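Xylan esterase 1 (PDB 3FCY) probably removes acetyl groups from xylan and related acetylated substrates as a calcium-binding alpha/beta-hydrolase esterase of carbohydrate esterase family 7. Local coordinates at residues E60-K71 / Y83-R94. Residues are numbered along the deposited sequence; the frame is centred on the assembly and turned at random.
Sequences EMRSVDPKIELK and YDLYFTGVRGAR
Glu69 and Lys71 pair with Tyr86 and Asp84 in an antiparallel beta hairpin at the edge of the alpha/beta-hydrolase sheet. Both are hydrogen-bonded pairs, with Leu70 and Leu85 the non-hydrogen-bonded pair between them. Lys71 O takes a nearly straight bond from Asp84 N (2.7 Å, 177°). Thr88 N, still in strand 80-88, bonds to Pro66 O in the loop before strand 69-72.

Leu70 CD2 lies against Leu85 CG at 3.7 Å. Val90 CG1 touches Glu60 CG of helix 50-62 at 3.5 Å and also packs on Met61 and Val64.

Glu60 also makes a salt bridge. The extended Glu60 side chain crosses Arg91 at about a right angle, yet the carboxylate and guanidinium are nearly coplanar. Arg91 grips side-on: NE reaches OE2 of Glu60 at 2.7 Å, and NH2 reaches OE1. One water joins Glu60 OE2 to Arg91 N. Arg178 is a second partner of Glu60 OE1. With an alanine here, Arg91 and Arg178 would probably lose the carboxylate they share, and the water its acceptor.

Arg94 binds the turn before strand 69-72. Bent at chi2 (63°), its chain brings the guanidinium end-on to Lys67. NH1 and NH2 of Arg94 each lie 3.0 Å from Lys67 O, NH2 nearly along the C=O axis and NH1 above the carbonyl plane.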
loop_
_atom_site.group_PDB
_atom_site.type_symbol
_atom_site.label_atom_id
_atom_site.label_comp_id
_atom_site.label_asym_id
_atom_site.label_seq_id
_atom_site.Cartn_x
_atom_site.Cartn_y
_atom_site.Cartn_z
ATOM N N GLU A 60 36.729 -30.858 -2.384
ATOM C CA GLU A 60 36.059 -31.266 -1.154
ATOM C C GLU A 60 34.784 -32.056 -1.471
ATOM O O GLU A 60 34.495 -33.071 -0.841
ATOM C CB GLU A 60 35.722 -30.041 -0.279
ATOM C CG GLU A 60 34.635 -30.326 0.773
ATOM C CD GLU A 60 34.498 -29.248 1.844
ATOM O OE1 GLU A 60 34.699 -28.054 1.545
ATOM O OE2 GLU A 60 34.164 -29.607 2.995
ATOM N N MET A 61 34.024 -31.588 -2.454
ATOM C CA MET A 61 32.789 -32.261 -2.835
ATOM C C MET A 61 33.083 -33.665 -3.350
ATOM O O MET A 61 32.430 -34.636 -2.956
ATOM C CB MET A 61 32.060 -31.441 -3.909
ATOM C CG MET A 61 30.734 -32.019 -4.389
ATOM S SD MET A 61 30.903 -33.317 -5.642
ATOM C CE MET A 61 31.294 -32.330 -7.089
ATOM N N ARG A 62 34.082 -33.771 -4.219
ATOM C CA ARG A 62 34.446 -35.056 -4.800
ATOM C C ARG A 62 35.010 -36.071 -3.813
ATOM O O ARG A 62 35.061 -37.263 -4.107
ATOM C CB ARG A 62 35.413 -34.831 -5.965
ATOM C CG ARG A 62 34.706 -34.247 -7.182
ATOM C CD ARG A 62 35.656 -33.586 -8.161
ATOM N NE ARG A 62 34.920 -32.997 -9.279
ATOM C CZ ARG A 62 35.436 -32.131 -10.145
ATOM N NH1 ARG A 62 36.698 -31.740 -10.025
ATOM N NH2 ARG A 62 34.690 -31.660 -11.137
ATOM N N SER A 63 35.417 -35.612 -2.635
ATOM C CA SER A 63 35.953 -36.524 -1.632
ATOM C C SER A 63 34.846 -37.052 -0.718
ATOM O O SER A 63 35.084 -37.914 0.128
ATOM C CB SER A 63 37.012 -35.816 -0.788
ATOM O OG SER A 63 36.433 -34.764 -0.033
ATOM N N VAL A 64 33.631 -36.541 -0.890
ATOM C CA VAL A 64 32.514 -36.970 -0.056
ATOM C C VAL A 64 31.908 -38.306 -0.466
ATOM O O VAL A 64 31.735 -38.585 -1.654
ATOM C CB VAL A 64 31.364 -35.926 -0.053
ATOM C CG1 VAL A 64 30.212 -36.427 0.814
ATOM C CG2 VAL A 64 31.867 -34.583 0.462
ATOM N N ASP A 65 31.589 -39.131 0.528
ATOM C CA ASP A 65 30.942 -40.413 0.280
ATOM C C ASP A 65 29.457 -40.073 0.360
ATOM O O ASP A 65 28.942 -39.784 1.440
ATOM C CB ASP A 65 31.283 -41.428 1.371
ATOM C CG ASP A 65 30.632 -42.780 1.133
ATOM O OD1 ASP A 65 29.561 -42.829 0.485
ATOM O OD2 ASP A 65 31.180 -43.798 1.606
ATOM N N PRO A 66 28.751 -40.106 -0.776
ATOM C CA PRO A 66 27.320 -39.784 -0.797
ATOM C C PRO A 66 26.412 -40.707 0.016
ATOM O O PRO A 66 25.379 -40.268 0.521
ATOM C CB PRO A 66 26.989 -39.802 -2.286
ATOM C CG PRO A 66 27.909 -40.868 -2.808
ATOM C CD PRO A 66 29.211 -40.548 -2.105
ATOM N N LYS A 67 26.794 -41.976 0.148
ATOM C CA LYS A 67 25.986 -42.938 0.892
ATOM C C LYS A 67 24.512 -42.765 0.536
ATOM O O LYS A 67 23.655 -42.579 1.404
ATOM C CB LYS A 67 26.191 -42.764 2.400
ATOM C CG LYS A 67 27.561 -43.221 2.889
ATOM C CD LYS A 67 27.676 -43.114 4.399
ATOM C CE LYS A 67 29.037 -43.580 4.888
ATOM N NZ LYS A 67 29.142 -43.490 6.375
ATOM N N ILE A 68 24.236 -42.837 -0.761
ATOM C CA ILE A 68 22.895 -42.672 -1.297
ATOM C C ILE A 68 21.872 -43.665 -0.759
ATOM O O ILE A 68 22.153 -44.853 -0.609
ATOM C CB ILE A 68 22.919 -42.782 -2.833
ATOM C CG1 ILE A 68 23.906 -41.758 -3.403
ATOM C CG2 ILE A 68 21.521 -42.558 -3.396
ATOM C CD1 ILE A 68 24.184 -41.935 -4.882
ATOM N N GLU A 69 20.680 -43.159 -0.469
ATOM C CA GLU A 69 19.594 -43.985 0.024
ATOM C C GLU A 69 18.315 -43.598 -0.708
ATOM O O GLU A 69 18.014 -42.415 -0.871
ATOM C CB GLU A 69 19.411 -43.797 1.534
ATOM C CG GLU A 69 18.194 -44.525 2.092
ATOM C CD GLU A 69 18.120 -44.498 3.612
ATOM O OE1 GLU A 69 17.110 -44.994 4.162
ATOM O OE2 GLU A 69 19.067 -43.990 4.255
ATOM N N LEU A 70 17.574 -44.599 -1.164
ATOM C CA LEU A 70 16.327 -44.357 -1.873
ATOM C C LEU A 70 15.181 -44.924 -1.055
ATOM O O LEU A 70 15.258 -46.048 -0.562
ATOM C CB LEU A 70 16.354 -45.026 -3.252
ATOM C CG LEU A 70 17.418 -44.555 -4.247
ATOM C CD1 LEU A 70 17.367 -45.436 -5.487
ATOM C CD2 LEU A 70 17.190 -43.098 -4.616
ATOM N N LYS A 71 14.125 -44.137 -0.899
ATOM C CA LYS A 71 12.959 -44.573 -0.152
ATOM C C LYS A 71 11.724 -44.361 -1.007
ATOM O O LYS A 71 11.510 -43.267 -1.534
ATOM C CB LYS A 71 12.810 -43.770 1.142
ATOM C CG LYS A 71 13.893 -44.013 2.174
ATOM C CD LYS A 71 13.545 -43.310 3.477
ATOM C CE LYS A 71 14.575 -43.586 4.561
ATOM N NZ LYS A 71 14.181 -42.957 5.855
ATOM N N TYR A 83 10.685 -41.988 -5.906
ATOM C CA TYR A 83 11.553 -42.183 -4.750
ATOM C C TYR A 83 12.027 -40.885 -4.115
ATOM O O TYR A 83 12.225 -39.869 -4.794
ATOM C CB TYR A 83 12.816 -42.953 -5.150
ATOM C CG TYR A 83 12.598 -44.323 -5.742
ATOM C CD1 TYR A 83 12.117 -45.374 -4.961
ATOM C CD2 TYR A 83 12.910 -44.580 -7.077
ATOM C CE1 TYR A 83 11.955 -46.652 -5.498
ATOM C CE2 TYR A 83 12.755 -45.849 -7.621
ATOM C CZ TYR A 83 12.277 -46.879 -6.828
ATOM O OH TYR A 83 12.118 -48.136 -7.366
ATOM N N ASP A 84 12.220 -40.939 -2.802
ATOM C CA ASP A 84 12.768 -39.822 -2.062
ATOM C C ASP A 84 14.240 -40.210 -2.017
ATOM O O ASP A 84 14.601 -41.255 -1.468
ATOM C CB ASP A 84 12.178 -39.759 -0.653
ATOM C CG ASP A 84 10.819 -39.100 -0.627
ATOM O OD1 ASP A 84 9.880 -39.680 -0.052
ATOM O OD2 ASP A 84 10.693 -37.991 -1.187
ATOM N N LEU A 85 15.083 -39.391 -2.637
ATOM C CA LEU A 85 16.506 -39.669 -2.691
ATOM C C LEU A 85 17.280 -38.812 -1.692
ATOM O O LEU A 85 17.045 -37.608 -1.581
ATOM C CB LEU A 85 17.020 -39.425 -4.115
ATOM C CG LEU A 85 18.497 -39.686 -4.435
ATOM C CD1 LEU A 85 18.674 -39.792 -5.951
ATOM C CD2 LEU A 85 19.366 -38.581 -3.870
ATOM N N TYR A 86 18.193 -39.446 -0.962
ATOM C CA TYR A 86 19.013 -38.741 0.013
ATOM C C TYR A 86 20.479 -39.038 -0.219
ATOM O O TYR A 86 20.854 -40.178 -0.486
ATOM C CB TYR A 86 18.665 -39.161 1.442
ATOM C CG TYR A 86 17.215 -38.991 1.803
ATOM C CD1 TYR A 86 16.278 -39.964 1.458
ATOM C CD2 TYR A 86 16.774 -37.858 2.488
ATOM C CE1 TYR A 86 14.938 -39.819 1.786
ATOM C CE2 TYR A 86 15.431 -37.701 2.821
ATOM C CZ TYR A 86 14.520 -38.688 2.467
ATOM O OH TYR A 86 13.195 -38.549 2.784
ATOM N N PHE A 87 21.308 -38.008 -0.129
ATOM C CA PHE A 87 22.742 -38.186 -0.286
ATOM C C PHE A 87 23.455 -37.212 0.636
ATOM O O PHE A 87 22.897 -36.185 1.022
ATOM C CB PHE A 87 23.182 -37.972 -1.738
ATOM C CG PHE A 87 23.066 -36.551 -2.219
ATOM C CD1 PHE A 87 21.858 -36.059 -2.705
ATOM C CD2 PHE A 87 24.178 -35.716 -2.221
ATOM C CE1 PHE A 87 21.764 -34.755 -3.191
ATOM C CE2 PHE A 87 24.093 -34.410 -2.704
ATOM C CZ PHE A 87 22.884 -33.929 -3.191
ATOM N N THR A 88 24.682 -37.542 1.010
ATOM C CA THR A 88 25.446 -36.675 1.890
ATOM C C THR A 88 26.302 -35.711 1.076
ATOM O O THR A 88 27.049 -36.127 0.193
ATOM C CB THR A 88 26.347 -37.505 2.831
ATOM O OG1 THR A 88 25.525 -38.369 3.628
ATOM C CG2 THR A 88 27.154 -36.597 3.743
ATOM N N GLY A 89 26.166 -34.420 1.371
ATOM C CA GLY A 89 26.938 -33.409 0.670
ATOM C C GLY A 89 28.107 -32.972 1.532
ATOM O O GLY A 89 28.414 -33.623 2.530
ATOM N N VAL A 90 28.761 -31.875 1.165
ATOM C CA VAL A 90 29.894 -31.397 1.943
ATOM C C VAL A 90 29.446 -31.037 3.357
ATOM O O VAL A 90 28.289 -30.685 3.582
ATOM C CB VAL A 90 30.567 -30.162 1.282
ATOM C CG1 VAL A 90 31.193 -30.564 -0.053
ATOM C CG2 VAL A 90 29.548 -29.041 1.080
ATOM N N ARG A 91 30.375 -31.151 4.300
ATOM C CA ARG A 91 30.137 -30.846 5.707
ATOM C C ARG A 91 29.151 -31.810 6.369
ATOM O O ARG A 91 28.578 -31.503 7.417
ATOM C CB ARG A 91 29.661 -29.391 5.870
ATOM C CG ARG A 91 30.573 -28.354 5.201
ATOM C CD ARG A 91 32.043 -28.578 5.556
ATOM N NE ARG A 91 32.961 -27.831 4.691
ATOM C CZ ARG A 91 33.196 -26.522 4.779
ATOM N NH1 ARG A 91 32.581 -25.786 5.698
ATOM N NH2 ARG A 91 34.057 -25.946 3.947
ATOM N N GLY A 92 28.958 -32.971 5.747
ATOM C CA GLY A 92 28.074 -33.986 6.294
ATOM C C GLY A 92 26.576 -33.753 6.203
ATOM O O GLY A 92 25.802 -34.483 6.821
ATOM N N ALA A 93 26.154 -32.755 5.437
ATOM C CA ALA A 93 24.727 -32.461 5.304
ATOM C C ALA A 93 23.984 -33.503 4.466
ATOM O O ALA A 93 24.418 -33.864 3.376
ATOM C CB ALA A 93 24.535 -31.074 4.698
ATOM N N ARG A 94 22.860 -33.981 4.987
ATOM C CA ARG A 94 22.049 -34.964 4.281
ATOM C C ARG A 94 21.117 -34.181 3.350
ATOM O O ARG A 94 20.243 -33.449 3.813
ATOM C CB ARG A 94 21.239 -35.782 5.293
ATOM C CG ARG A 94 20.719 -37.106 4.771
ATOM C CD ARG A 94 21.857 -38.053 4.382
ATOM N NE ARG A 94 21.343 -39.369 4.016
ATOM C CZ ARG A 94 21.985 -40.236 3.240
ATOM N NH1 ARG A 94 23.175 -39.933 2.737
ATOM N NH2 ARG A 94 21.429 -41.408 2.959
HETATM O O HOH W 1 32.874 -31.972 3.514
#